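Local structure of putative glucoamylase (Bacteroides uniformis, 4GL3) at residues Ala122-Ser127 against Asp172-His177; Glu126-Phe131 against His197-Leu202; Lys191-Cys196 against Tyr254-Leu259; Phe59-Ile64 against Glu132-Ala137. The protein probably hydrolyses glycosidic bonds in carbohydrates, as a putative glucoamylase of the six-hairpin glycosidase clan. All coordinates share one frame; numbering follows the deposited sequence.

Contact 1: Ala122-Ser127 against Asp172-His177; sequences ADIVES and DVMYWH
The indole of W176 meets V125 with one face and D123 with its N-H edge, at the N-cap of helix 124-140, in a protein whose clan is built on an (alpha/alpha)6 toroid. V125 CG2 sits over the indole centre in a CH-pi contact, 3.5 Å from the centroid of the W176 five-membered ring. A chi1 of 172° sets CG2 beside the backbone N and over the ring, with CG1 near W176 CZ2; a flat, wide indole suits such a compact branched neighbour. D123 and W176 run alongside each other in the same direction, the carboxylate turned 71° from the indole plane. A weak hydrogen bond of 3.2 Å joins W176 NE1 to D123 OD2. D123 OD1, itself 3.1 Å from W176 NE1, caps the helix: E126 N donates to it at 2.9 Å, straight at the hydrogen (177°) but from above the carboxylate plane, and V125 N adds a weak bond. Aspartate fits because its short carboxylate reaches the first-turn amides, where its charge would be favoured by the helix dipole. W176 O accepts from I124 N at 2.9 Å, while I124 CD1 touches the selenomethionine M174 at CE, 4.0 Å away. H177 and D123 form a non-hydrogen-bonded antiparallel pair, and H177 NE2 holds a bound glycerol, which may mark a pocket. S127 OG and S127 N approach D123 O from opposite faces of its plane, OG at 3.0 Å.

Contact 2: Glu126-Phe131 against His197-Leu202; sequences ESAFMF and HIVYIL
Helix segments 126-131 and 197-202 cross at 67° with their axes 9.0 Å apart at closest approach, and A128 and V199 bring their CA atoms to within 5.5 Å. A128 points straight at the partner helix, and its single methyl is small enough to let the backbones come this near. Three side chains of the partner helix meet that methyl: V199 CG2 lies 3.7 Å from A128 CB, with I198 CG2 and L202 CD1 each slightly farther off. Positions 198, 199 and 202 fall on one side of their helix, as the spacing of an alpha-helical turn requires, and aliphatic residues there make a contact without any hydrogen bond across it. The packing sets the short helix 197-205 across helix 124-140 in a largely helical protein of the six-hairpin clan. L202 starts with CG beside the backbone N (chi1 -66°) and then runs extended, which carries CD1 up to the first helix. There it touches A128 O at 3.4 Å and F131 CB at 3.9 Å, bridging successive turns. F131 offers this CB while its ring leads away. F129 behaves in the reverse manner: its bond to CB leaves the partner helix, but the ring swings back until F129 CE1 is 3.7 Å from I198 CG2. That ring also meets Y254 edge-to-face and lies about 4 Å from a bound Tris molecule, whereas V199 reaches beyond this pair of segments to touch I124 at the start of helix 124-140.

Contact 3: Lys191-Cys196 against Tyr254-Leu259; sequences KGHNEC and YSYMGL
E195, Y256 and S255 bury the most surface where loop 191-196 meets loop 254-259. S255 OG donates to E195 O at 2.6 Å, approaching from above the carbonyl plane, 42° out of it. A serine serves well here, since its one hydroxyl both donates to E195 O and accepts from I198 N, tying loop 254-259 to the chain leading into helix 197-205. A second link runs through water: one molecule donates to E195 O at 3.1 Å and accepts from S255 N at 2.9 Å. The E195 side chain packs by its aliphatic part, CB lying 4.4 Å from Y254 CD2, while its OE2 makes a weak hydrogen bond to a bound Tris. Loop 191-196 holds its shape through an Asx turn, in which N194 OD1 accepts from C196 N at 3.0 Å, just ahead of helix 197-205; a cis peptide bond precedes H193. Y256 meets H193 tip to tip, its OH at the imidazole edge and 3.2 Å from H193 CE1. A tyrosine is long enough to cross between the loops and end in a polar atom. That hydroxyl has its strong partner in H197 ND1, and another water connects Y256 OH with N194 O, donating to the carbonyl at 2.6 Å.

Contact 4: Phe59-Ile64 against Glu132-Ala137; sequences FGVMAI and EGLLAA
V61 and M62 of helix 54-69 press against the bare backbone of G133 in helix 124-140. V61 CG1 rests 3.5 Å from G133 O, and M62 CG lies 3.6 Å from G133 CA. Glycine suits the spot because a side-chain carbon there would point directly at these two residues and be tight against V61 CG1. The selenomethionine M62 leaves its helix extended (chi2 179°) and then bends at chi3 (-94°), wrapping its tip past G133. This places M62 CE 3.8 Å from G133 N and 4.1 Å from E132 CG, a bend that the flexible, unbranched chain can make. V61 spreads its two methyls along the opposing helix: CG2 meets L134 CD2 at 4.3 Å, and CG1 meets A137 CB at 4.0 Å, one turn beyond G133.

The axes of the two short segments pass 8.0 Å apart and run in nearly the same direction, 28° from parallel. A close, parallel pair of buried helices agrees with the (alpha/alpha)6 toroid known for the six-hairpin clan. Helix 75-90 backs the apolar seam, with M82 against V61 and V86 against L134, and I155 of helix 146-161 packs on both L134 and A137. M62 also touches V386 of helix 378-393. Farther out, E132, with CG anti to the backbone N and its chain extended beyond CG, runs past the M62 tip and accepts a hydrogen bond from G258 N in loop 254-259 through OE2.

In the fold
From the N terminus, contact 4 opens first, at residues 59-64, and closes when the chain returns as helix 124-140. Before that closure, the start of the same helix opens contacts 1 and 2, so both cross contact 4. Contact 1 closes with the loop at 172-177; contact 2 closes later, on helix 197-205. Contact 3 lies in series after contacts 1 and 4 but crosses contact 2, opening at 191-196 before contact 2 closes at 197-202 and itself closing after it, at 254-259. Helix 124-140 thus ties helix 54-69, the 172-177 loop and helix 197-205 together. C196 packs on W176, linking contacts 3 and 1, while F129 of contact 2 packs on F59 of contact 4.

Contact 1: Ala122-Ser127 against Asp172-His177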
loop_
_atom_site.group_PDB
_atom_site.type_symbol
_atom_site.label_atom_id
_atom_site.label_comp_id
_atom_site.label_asym_id
_atom_site.label_seq_id
_atom_site.Cartn_x
_atom_site.Cartn_y
_atom_site.Cartn_z
ATOM N N ALA A 122 -2.498 -6.219 17.951
ATOM C CA ALA A 122 -3.001 -5.393 16.880
ATOM C C ALA A 122 -1.864 -4.560 16.248
ATOM O O ALA A 122 -0.962 -4.051 16.948
ATOM C CB ALA A 122 -4.123 -4.455 17.371
ATOM N N ASP A 123 -1.947 -4.462 14.918
ATOM C CA ASP A 123 -1.201 -3.476 14.108
ATOM C C ASP A 123 -2.226 -2.720 13.292
ATOM O O ASP A 123 -2.870 -3.285 12.342
ATOM C CB ASP A 123 -0.176 -4.173 13.214
ATOM C CG ASP A 123 0.632 -3.205 12.375
ATOM O OD1 ASP A 123 0.047 -2.188 11.891
ATOM O OD2 ASP A 123 1.854 -3.420 12.272
ATOM N N ILE A 124 -2.497 -1.472 13.673
ATOM C CA ILE A 124 -3.605 -0.793 13.030
ATOM C C ILE A 124 -3.272 -0.200 11.672
ATOM O O ILE A 124 -4.209 0.160 10.917
ATOM C CB ILE A 124 -4.323 0.268 13.905
ATOM C CG1 ILE A 124 -3.486 1.530 14.101
ATOM C CG2 ILE A 124 -4.716 -0.348 15.254
ATOM C CD1 ILE A 124 -4.344 2.636 14.758
ATOM N N VAL A 125 -1.979 -0.060 11.360
ATOM C CA VAL A 125 -1.582 0.432 10.031
ATOM C C VAL A 125 -1.834 -0.710 9.041
ATOM O O VAL A 125 -2.502 -0.531 8.030
ATOM C CB VAL A 125 -0.115 0.918 9.985
ATOM C CG1 VAL A 125 0.276 1.220 8.522
ATOM C CG2 VAL A 125 0.079 2.146 10.920
ATOM N N GLU A 126 -1.374 -1.908 9.379
ATOM C CA GLU A 126 -1.625 -3.075 8.519
ATOM C C GLU A 126 -3.139 -3.299 8.410
ATOM O O GLU A 126 -3.695 -3.591 7.336
ATOM C CB GLU A 126 -0.947 -4.316 9.088
ATOM C CG GLU A 126 0.559 -4.179 9.201
ATOM C CD GLU A 126 1.275 -4.267 7.870
ATOM O OE1 GLU A 126 0.799 -5.071 7.018
ATOM O OE2 GLU A 126 2.303 -3.570 7.711
ATOM N N SER A 127 -3.842 -3.117 9.512
ATOM C CA SER A 127 -5.297 -3.376 9.462
ATOM C C SER A 127 -6.004 -2.325 8.602
ATOM O O SER A 127 -6.976 -2.630 7.923
ATOM C CB SER A 127 -5.905 -3.369 10.876
ATOM O OG SER A 127 -5.493 -4.511 11.603
ATOM N N ASP A 172 -4.891 13.051 21.711
ATOM C CA ASP A 172 -5.007 13.642 20.386
ATOM C C ASP A 172 -3.935 13.112 19.400
ATOM O O ASP A 172 -3.234 13.890 18.746
ATOM C CB ASP A 172 -4.940 15.169 20.504
ATOM C CG ASP A 172 -6.211 15.767 21.100
ATOM O OD1 ASP A 172 -7.300 15.294 20.751
ATOM O OD2 ASP A 172 -6.100 16.727 21.905
ATOM N N VAL A 173 -3.858 11.795 19.243
ATOM C CA VAL A 173 -2.948 11.157 18.306
ATOM C C VAL A 173 -3.388 9.685 18.313
ATOM O O VAL A 173 -4.120 9.230 19.208
ATOM C CB VAL A 173 -1.478 11.290 18.799
ATOM C CG1 VAL A 173 -1.275 10.505 20.085
ATOM C CG2 VAL A 173 -0.458 10.862 17.756
HETATM N N MSE A 174 -2.958 8.946 17.312
HETATM C CA MSE A 174 -3.243 7.491 17.225
HETATM C C MSE A 174 -1.945 6.721 17.363
HETATM O O MSE A 174 -0.890 7.226 16.976
HETATM C CB MSE A 174 -3.947 7.107 15.901
HETATM C CG MSE A 174 -5.306 7.761 15.737
HETATM SE SE MSE A 174 -6.060 7.446 13.972
HETATM C CE MSE A 174 -6.878 5.714 14.366
ATOM N N TYR A 175 -2.040 5.548 18.011
ATOM C CA TYR A 175 -0.939 4.660 18.266
ATOM C C TYR A 175 -1.031 3.476 17.307
ATOM O O TYR A 175 -2.126 2.998 16.996
ATOM C CB TYR A 175 -0.938 4.193 19.758
ATOM C CG TYR A 175 -0.498 5.304 20.673
ATOM C CD1 TYR A 175 -1.419 6.284 21.110
ATOM C CD2 TYR A 175 0.839 5.424 21.069
ATOM C CE1 TYR A 175 -1.021 7.332 21.917
ATOM C CE2 TYR A 175 1.263 6.486 21.855
ATOM C CZ TYR A 175 0.340 7.440 22.292
ATOM O OH TYR A 175 0.752 8.498 23.058
ATOM N N TRP A 176 0.146 3.010 16.899
ATOM C CA TRP A 176 0.338 2.003 15.852
ATOM C C TRP A 176 -0.090 0.589 16.332
ATOM O O TRP A 176 -0.674 -0.140 15.553
ATOM C CB TRP A 176 1.798 2.010 15.383
ATOM C CG TRP A 176 2.148 1.318 14.085
ATOM C CD1 TRP A 176 1.885 0.005 13.709
ATOM C CD2 TRP A 176 2.869 1.893 13.008
ATOM N NE1 TRP A 176 2.394 -0.241 12.471
ATOM C CE2 TRP A 176 2.994 0.898 12.006
ATOM C CE3 TRP A 176 3.431 3.137 12.799
ATOM C CZ2 TRP A 176 3.625 1.138 10.780
ATOM C CZ3 TRP A 176 4.092 3.384 11.575
ATOM C CH2 TRP A 176 4.176 2.383 10.589
ATOM N N HIS A 177 0.185 0.249 17.595
ATOM C CA HIS A 177 0.053 -1.098 18.106
ATOM C C HIS A 177 -0.714 -1.104 19.442
ATOM O O HIS A 177 -0.812 -0.085 20.170
ATOM C CB HIS A 177 1.403 -1.753 18.386
ATOM C CG HIS A 177 2.460 -1.505 17.356
ATOM N ND1 HIS A 177 3.283 -0.396 17.392
ATOM C CD2 HIS A 177 2.906 -2.286 16.329
ATOM C CE1 HIS A 177 4.163 -0.492 16.402
ATOM N NE2 HIS A 177 3.944 -1.623 15.734
#

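Contact 2: Glu126-Phe131 against His197-Leu202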
loop_
_atom_site.group_PDB
_atom_site.type_symbol
_atom_site.label_atom_id
_atom_site.label_comp_id
_atom_site.label_asym_id
_atom_site.label_seq_id
_atom_site.Cartn_x
_atom_site.Cartn_y
_atom_site.Cartn_z
ATOM N N GLU A 126 -1.374 -1.908 9.379
ATOM C CA GLU A 126 -1.625 -3.075 8.519
ATOM C C GLU A 126 -3.139 -3.299 8.410
ATOM O O GLU A 126 -3.695 -3.591 7.336
ATOM C CB GLU A 126 -0.947 -4.316 9.088
ATOM C CG GLU A 126 0.559 -4.179 9.201
ATOM C CD GLU A 126 1.275 -4.267 7.870
ATOM O OE1 GLU A 126 0.799 -5.071 7.018
ATOM O OE2 GLU A 126 2.303 -3.570 7.711
ATOM N N SER A 127 -3.842 -3.117 9.512
ATOM C CA SER A 127 -5.297 -3.376 9.462
ATOM C C SER A 127 -6.004 -2.325 8.602
ATOM O O SER A 127 -6.976 -2.630 7.923
ATOM C CB SER A 127 -5.905 -3.369 10.876
ATOM O OG SER A 127 -5.493 -4.511 11.603
ATOM N N ALA A 128 -5.505 -1.075 8.641
ATOM C CA ALA A 128 -6.053 0.025 7.833
ATOM C C ALA A 128 -5.870 -0.281 6.326
ATOM O O ALA A 128 -6.758 -0.007 5.537
ATOM C CB ALA A 128 -5.403 1.369 8.200
ATOM N N PHE A 129 -4.730 -0.847 5.944
ATOM C CA PHE A 129 -4.506 -1.209 4.559
ATOM C C PHE A 129 -5.446 -2.346 4.145
ATOM O O PHE A 129 -5.998 -2.357 3.006
ATOM C CB PHE A 129 -3.050 -1.569 4.311
ATOM C CG PHE A 129 -2.080 -0.449 4.574
ATOM C CD1 PHE A 129 -2.414 0.897 4.319
ATOM C CD2 PHE A 129 -0.812 -0.742 5.026
ATOM C CE1 PHE A 129 -1.472 1.928 4.535
ATOM C CE2 PHE A 129 0.119 0.276 5.271
ATOM C CZ PHE A 129 -0.228 1.597 5.052
HETATM N N MSE A 130 -5.725 -3.257 5.078
HETATM C CA MSE A 130 -6.745 -4.293 4.813
HETATM C C MSE A 130 -8.122 -3.630 4.603
HETATM O O MSE A 130 -8.828 -3.978 3.654
HETATM C CB MSE A 130 -6.783 -5.397 5.891
HETATM C CG MSE A 130 -7.987 -6.337 5.729
HETATM SE SE MSE A 130 -7.886 -7.375 4.104
HETATM C CE MSE A 130 -6.456 -8.507 4.616
ATOM N N PHE A 131 -8.518 -2.693 5.474
ATOM C CA PHE A 131 -9.826 -2.026 5.331
ATOM C C PHE A 131 -9.886 -1.168 4.068
ATOM O O PHE A 131 -10.923 -1.022 3.467
ATOM C CB PHE A 131 -10.202 -1.235 6.596
ATOM C CG PHE A 131 -10.774 -2.114 7.697
ATOM C CD1 PHE A 131 -11.950 -2.763 7.512
ATOM C CD2 PHE A 131 -10.062 -2.365 8.851
ATOM C CE1 PHE A 131 -12.471 -3.643 8.455
ATOM C CE2 PHE A 131 -10.575 -3.203 9.831
ATOM C CZ PHE A 131 -11.782 -3.853 9.620
ATOM N N HIS A 197 -1.314 7.783 6.314
ATOM C CA HIS A 197 -2.391 8.788 6.254
ATOM C C HIS A 197 -3.801 8.170 6.412
ATOM O O HIS A 197 -4.707 8.713 7.121
ATOM C CB HIS A 197 -2.275 9.552 4.920
ATOM C CG HIS A 197 -2.984 10.866 4.882
ATOM N ND1 HIS A 197 -3.118 11.586 3.713
ATOM C CD2 HIS A 197 -3.576 11.605 5.854
ATOM C CE1 HIS A 197 -3.759 12.716 3.971
ATOM N NE2 HIS A 197 -4.030 12.763 5.265
ATOM N N ILE A 198 -3.966 7.020 5.768
ATOM C CA ILE A 198 -5.254 6.342 5.669
ATOM C C ILE A 198 -5.778 5.888 7.030
ATOM O O ILE A 198 -7.006 5.724 7.213
ATOM C CB ILE A 198 -5.185 5.124 4.680
ATOM C CG1 ILE A 198 -6.567 4.650 4.269
ATOM C CG2 ILE A 198 -4.456 3.931 5.283
ATOM C CD1 ILE A 198 -7.206 5.492 3.232
ATOM N N VAL A 199 -4.874 5.662 7.980
ATOM C CA VAL A 199 -5.300 5.318 9.309
ATOM C C VAL A 199 -6.174 6.416 9.932
ATOM O O VAL A 199 -7.190 6.119 10.571
ATOM C CB VAL A 199 -4.086 5.004 10.245
ATOM C CG1 VAL A 199 -4.593 4.548 11.621
ATOM C CG2 VAL A 199 -3.190 3.943 9.593
ATOM N N TYR A 200 -5.775 7.677 9.755
ATOM C CA TYR A 200 -6.545 8.807 10.287
ATOM C C TYR A 200 -7.828 9.031 9.511
ATOM O O TYR A 200 -8.861 9.330 10.120
ATOM C CB TYR A 200 -5.719 10.093 10.305
ATOM C CG TYR A 200 -4.709 10.100 11.433
ATOM C CD1 TYR A 200 -3.452 9.473 11.296
ATOM C CD2 TYR A 200 -5.016 10.672 12.668
ATOM C CE1 TYR A 200 -2.542 9.433 12.359
ATOM C CE2 TYR A 200 -4.105 10.632 13.729
ATOM C CZ TYR A 200 -2.880 10.017 13.586
ATOM O OH TYR A 200 -1.976 10.010 14.666
ATOM N N ILE A 201 -7.779 8.865 8.181
ATOM C CA ILE A 201 -8.993 9.002 7.359
ATOM C C ILE A 201 -10.036 7.938 7.748
ATOM O O ILE A 201 -11.185 8.273 7.938
ATOM C CB ILE A 201 -8.711 8.883 5.829
ATOM C CG1 ILE A 201 -7.640 9.861 5.321
ATOM C CG2 ILE A 201 -9.991 8.973 5.010
ATOM C CD1 ILE A 201 -7.760 11.225 5.824
ATOM N N LEU A 202 -9.627 6.666 7.886
ATOM C CA LEU A 202 -10.570 5.618 8.297
ATOM C C LEU A 202 -11.057 5.865 9.733
ATOM O O LEU A 202 -12.258 5.721 10.038
ATOM C CB LEU A 202 -9.958 4.224 8.168
ATOM C CG LEU A 202 -9.637 3.744 6.723
ATOM C CD1 LEU A 202 -8.916 2.400 6.683
ATOM C CD2 LEU A 202 -10.911 3.702 5.909
#

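Contact 3: Lys191-Cys196 against Tyr254-Leu259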
loop_
_atom_site.group_PDB
_atom_site.type_symbol
_atom_site.label_atom_id
_atom_site.label_comp_id
_atom_site.label_asym_id
_atom_site.label_seq_id
_atom_site.Cartn_x
_atom_site.Cartn_y
_atom_site.Cartn_z
ATOM N N LYS A 191 2.685 9.626 13.272
ATOM C CA LYS A 191 2.939 11.040 13.008
ATOM C C LYS A 191 3.205 11.193 11.512
ATOM O O LYS A 191 3.820 10.328 10.909
ATOM C CB LYS A 191 4.186 11.514 13.751
ATOM C CG LYS A 191 4.132 11.390 15.246
ATOM C CD LYS A 191 3.063 12.235 15.950
ATOM C CE LYS A 191 3.431 13.673 16.135
ATOM N NZ LYS A 191 2.343 14.481 16.800
ATOM N N GLY A 192 2.681 12.251 10.919
ATOM C CA GLY A 192 2.818 12.479 9.459
ATOM C C GLY A 192 4.142 13.109 9.069
ATOM O O GLY A 192 4.856 13.571 9.930
ATOM N N HIS A 193 4.490 13.179 7.778
ATOM C CA HIS A 193 3.716 12.626 6.656
ATOM C C HIS A 193 4.481 11.418 6.120
ATOM O O HIS A 193 5.538 11.564 5.504
ATOM C CB HIS A 193 3.501 13.630 5.512
ATOM C CG HIS A 193 2.677 13.063 4.394
ATOM N ND1 HIS A 193 1.299 13.080 4.406
ATOM C CD2 HIS A 193 3.038 12.391 3.274
ATOM C CE1 HIS A 193 0.846 12.446 3.340
ATOM N NE2 HIS A 193 1.881 12.039 2.622
ATOM N N ASN A 194 3.953 10.242 6.414
ATOM C CA ASN A 194 4.528 8.971 5.975
ATOM C C ASN A 194 3.475 8.143 5.246
ATOM O O ASN A 194 2.581 8.714 4.631
ATOM C CB ASN A 194 5.185 8.237 7.155
ATOM C CG ASN A 194 4.213 7.853 8.245
ATOM O OD1 ASN A 194 3.007 7.944 8.092
ATOM N ND2 ASN A 194 4.756 7.457 9.384
ATOM N N GLU A 195 3.571 6.813 5.296
ATOM C CA GLU A 195 2.633 5.945 4.593
ATOM C C GLU A 195 1.303 5.770 5.289
ATOM O O GLU A 195 0.425 5.138 4.706
ATOM C CB GLU A 195 3.252 4.539 4.365
ATOM C CG GLU A 195 3.315 3.647 5.630
ATOM C CD GLU A 195 4.600 3.775 6.443
ATOM O OE1 GLU A 195 5.124 4.894 6.585
ATOM O OE2 GLU A 195 5.056 2.741 6.986
ATOM N N CYS A 196 1.125 6.299 6.512
ATOM C CA CYS A 196 -0.044 5.930 7.327
ATOM C C CYS A 196 -1.246 6.880 7.284
ATOM O O CYS A 196 -2.078 6.833 8.166
ATOM C CB CYS A 196 0.432 5.857 8.772
ATOM S SG CYS A 196 1.808 4.755 9.051
ATOM N N TYR A 254 0.855 3.488 -0.436
ATOM C CA TYR A 254 0.002 2.571 0.357
ATOM C C TYR A 254 -1.395 3.115 0.763
ATOM O O TYR A 254 -2.372 2.380 0.738
ATOM C CB TYR A 254 0.731 2.038 1.607
ATOM C CG TYR A 254 1.907 1.117 1.420
ATOM C CD1 TYR A 254 2.377 0.765 0.168
ATOM C CD2 TYR A 254 2.565 0.591 2.539
ATOM C CE1 TYR A 254 3.490 -0.057 0.025
ATOM C CE2 TYR A 254 3.657 -0.229 2.409
ATOM C CZ TYR A 254 4.123 -0.564 1.145
ATOM O OH TYR A 254 5.253 -1.372 0.999
ATOM N N SER A 255 -1.459 4.369 1.177
ATOM C CA SER A 255 -2.713 5.033 1.532
ATOM C C SER A 255 -3.489 5.532 0.309
ATOM O O SER A 255 -4.665 5.846 0.453
ATOM C CB SER A 255 -2.449 6.242 2.500
ATOM O OG SER A 255 -1.952 5.835 3.781
ATOM N N TYR A 256 -2.858 5.542 -0.878
ATOM C CA TYR A 256 -3.398 6.182 -2.098
ATOM C C TYR A 256 -3.737 5.164 -3.188
ATOM O O TYR A 256 -3.804 5.434 -4.402
ATOM C CB TYR A 256 -2.436 7.264 -2.589
ATOM C CG TYR A 256 -2.103 8.169 -1.442
ATOM C CD1 TYR A 256 -3.064 9.050 -0.926
ATOM C CD2 TYR A 256 -0.875 8.088 -0.794
ATOM C CE1 TYR A 256 -2.789 9.869 0.165
ATOM C CE2 TYR A 256 -0.589 8.886 0.309
ATOM C CZ TYR A 256 -1.553 9.756 0.801
ATOM O OH TYR A 256 -1.271 10.532 1.899
HETATM N N MSE A 257 -3.973 3.973 -2.720
HETATM C CA MSE A 257 -4.461 2.872 -3.531
HETATM C C MSE A 257 -5.979 3.027 -3.713
HETATM O O MSE A 257 -6.519 2.920 -4.814
HETATM C CB MSE A 257 -4.131 1.568 -2.801
HETATM C CG MSE A 257 -3.617 0.568 -3.700
HETATM SE SE MSE A 257 -1.695 0.358 -3.721
HETATM C CE MSE A 257 -1.966 -1.604 -3.661
ATOM N N GLY A 258 -6.665 3.317 -2.601
ATOM C CA GLY A 258 -8.116 3.649 -2.644
ATOM C C GLY A 258 -8.410 5.150 -2.567
ATOM O O GLY A 258 -9.282 5.681 -3.266
ATOM N N LEU A 259 -7.689 5.833 -1.697
ATOM C CA LEU A 259 -7.791 7.278 -1.555
ATOM C C LEU A 259 -7.139 7.934 -2.796
ATOM O O LEU A 259 -5.921 7.831 -3.019
ATOM C CB LEU A 259 -7.103 7.687 -0.252
ATOM C CG LEU A 259 -7.172 9.094 0.257
ATOM C CD1 LEU A 259 -8.611 9.456 0.570
ATOM C CD2 LEU A 259 -6.324 9.216 1.534
HETATM O O HOH W 1 0.262 8.191 3.572
HETATM O O HOH W 2 0.902 5.969 1.715
#

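Contact 4: Phe59-Ile64 against Glu132-Ala137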
loop_
_atom_site.group_PDB
_atom_site.type_symbol
_atom_site.label_atom_id
_atom_site.label_comp_id
_atom_site.label_asym_id
_atom_site.label_seq_id
_atom_site.Cartn_x
_atom_site.Cartn_y
_atom_site.Cartn_z
ATOM N N PHE A 59 -3.746 -5.410 -0.066
ATOM C CA PHE A 59 -3.397 -5.069 -1.466
ATOM C C PHE A 59 -3.893 -6.172 -2.407
ATOM O O PHE A 59 -4.360 -5.899 -3.521
ATOM C CB PHE A 59 -1.890 -4.872 -1.634
ATOM C CG PHE A 59 -1.301 -3.784 -0.770
ATOM C CD1 PHE A 59 -2.089 -2.785 -0.192
ATOM C CD2 PHE A 59 0.079 -3.744 -0.557
ATOM C CE1 PHE A 59 -1.513 -1.797 0.588
ATOM C CE2 PHE A 59 0.650 -2.749 0.200
ATOM C CZ PHE A 59 -0.147 -1.773 0.774
ATOM N N GLY A 60 -3.780 -7.398 -1.942
ATOM C CA GLY A 60 -4.235 -8.586 -2.660
ATOM C C GLY A 60 -5.731 -8.522 -2.972
ATOM O O GLY A 60 -6.147 -8.852 -4.071
ATOM N N VAL A 61 -6.527 -8.100 -1.996
ATOM C CA VAL A 61 -7.956 -7.879 -2.183
ATOM C C VAL A 61 -8.202 -6.913 -3.353
ATOM O O VAL A 61 -9.025 -7.161 -4.218
ATOM C CB VAL A 61 -8.588 -7.394 -0.868
ATOM C CG1 VAL A 61 -9.959 -6.723 -1.087
ATOM C CG2 VAL A 61 -8.678 -8.577 0.105
HETATM N N MSE A 62 -7.466 -5.822 -3.393
HETATM C CA MSE A 62 -7.577 -4.884 -4.502
HETATM C C MSE A 62 -7.091 -5.503 -5.822
HETATM O O MSE A 62 -7.699 -5.268 -6.867
HETATM C CB MSE A 62 -6.853 -3.581 -4.196
HETATM C CG MSE A 62 -7.511 -2.829 -3.033
HETATM SE SE MSE A 62 -6.725 -1.151 -2.457
HETATM C CE MSE A 62 -5.546 -1.714 -0.997
ATOM N N ALA A 63 -6.023 -6.301 -5.760
ATOM C CA ALA A 63 -5.523 -7.032 -6.923
ATOM C C ALA A 63 -6.571 -7.990 -7.485
ATOM O O ALA A 63 -6.701 -8.137 -8.713
ATOM C CB ALA A 63 -4.228 -7.776 -6.590
ATOM N N ILE A 64 -7.351 -8.631 -6.620
ATOM C CA ILE A 64 -8.411 -9.500 -7.106
ATOM C C ILE A 64 -9.450 -8.707 -7.951
ATOM O O ILE A 64 -9.866 -9.159 -9.034
ATOM C CB ILE A 64 -9.097 -10.273 -5.984
ATOM C CG1 ILE A 64 -8.120 -11.321 -5.445
ATOM C CG2 ILE A 64 -10.384 -10.944 -6.475
ATOM C CD1 ILE A 64 -8.466 -11.804 -4.054
ATOM N N GLU A 132 -8.764 -0.591 3.670
ATOM C CA GLU A 132 -8.710 0.150 2.389
ATOM C C GLU A 132 -9.178 -0.764 1.241
ATOM O O GLU A 132 -10.121 -0.465 0.500
ATOM C CB GLU A 132 -7.290 0.721 2.181
ATOM C CG GLU A 132 -7.111 1.598 0.940
ATOM C CD GLU A 132 -5.680 2.094 0.792
ATOM O OE1 GLU A 132 -4.772 1.702 1.575
ATOM O OE2 GLU A 132 -5.439 2.898 -0.117
ATOM N N GLY A 133 -8.606 -1.949 1.163
ATOM C CA GLY A 133 -9.102 -2.941 0.242
ATOM C C GLY A 133 -10.521 -3.455 0.462
ATOM O O GLY A 133 -11.276 -3.575 -0.488
ATOM N N LEU A 134 -10.898 -3.767 1.704
ATOM C CA LEU A 134 -12.225 -4.327 1.965
ATOM C C LEU A 134 -13.307 -3.301 1.654
ATOM O O LEU A 134 -14.381 -3.671 1.157
ATOM C CB LEU A 134 -12.379 -4.898 3.379
ATOM C CG LEU A 134 -11.517 -6.126 3.793
ATOM C CD1 LEU A 134 -11.814 -6.480 5.278
ATOM C CD2 LEU A 134 -11.741 -7.335 2.876
ATOM N N LEU A 135 -13.047 -2.009 1.879
ATOM C CA LEU A 135 -14.121 -1.044 1.585
ATOM C C LEU A 135 -14.325 -0.880 0.051
ATOM O O LEU A 135 -15.458 -0.742 -0.396
ATOM C CB LEU A 135 -13.933 0.287 2.319
ATOM C CG LEU A 135 -14.057 0.257 3.846
ATOM C CD1 LEU A 135 -13.975 1.693 4.357
ATOM C CD2 LEU A 135 -15.350 -0.380 4.325
ATOM N N ALA A 136 -13.234 -0.932 -0.721
ATOM C CA ALA A 136 -13.294 -1.019 -2.179
ATOM C C ALA A 136 -14.081 -2.259 -2.582
ATOM O O ALA A 136 -14.994 -2.174 -3.404
ATOM C CB ALA A 136 -11.889 -1.028 -2.807
ATOM N N ALA A 137 -13.774 -3.409 -1.993
ATOM C CA ALA A 137 -14.504 -4.654 -2.342
ATOM C C ALA A 137 -15.995 -4.554 -2.012
ATOM O O ALA A 137 -16.834 -4.977 -2.797
ATOM C CB ALA A 137 -13.861 -5.870 -1.665
#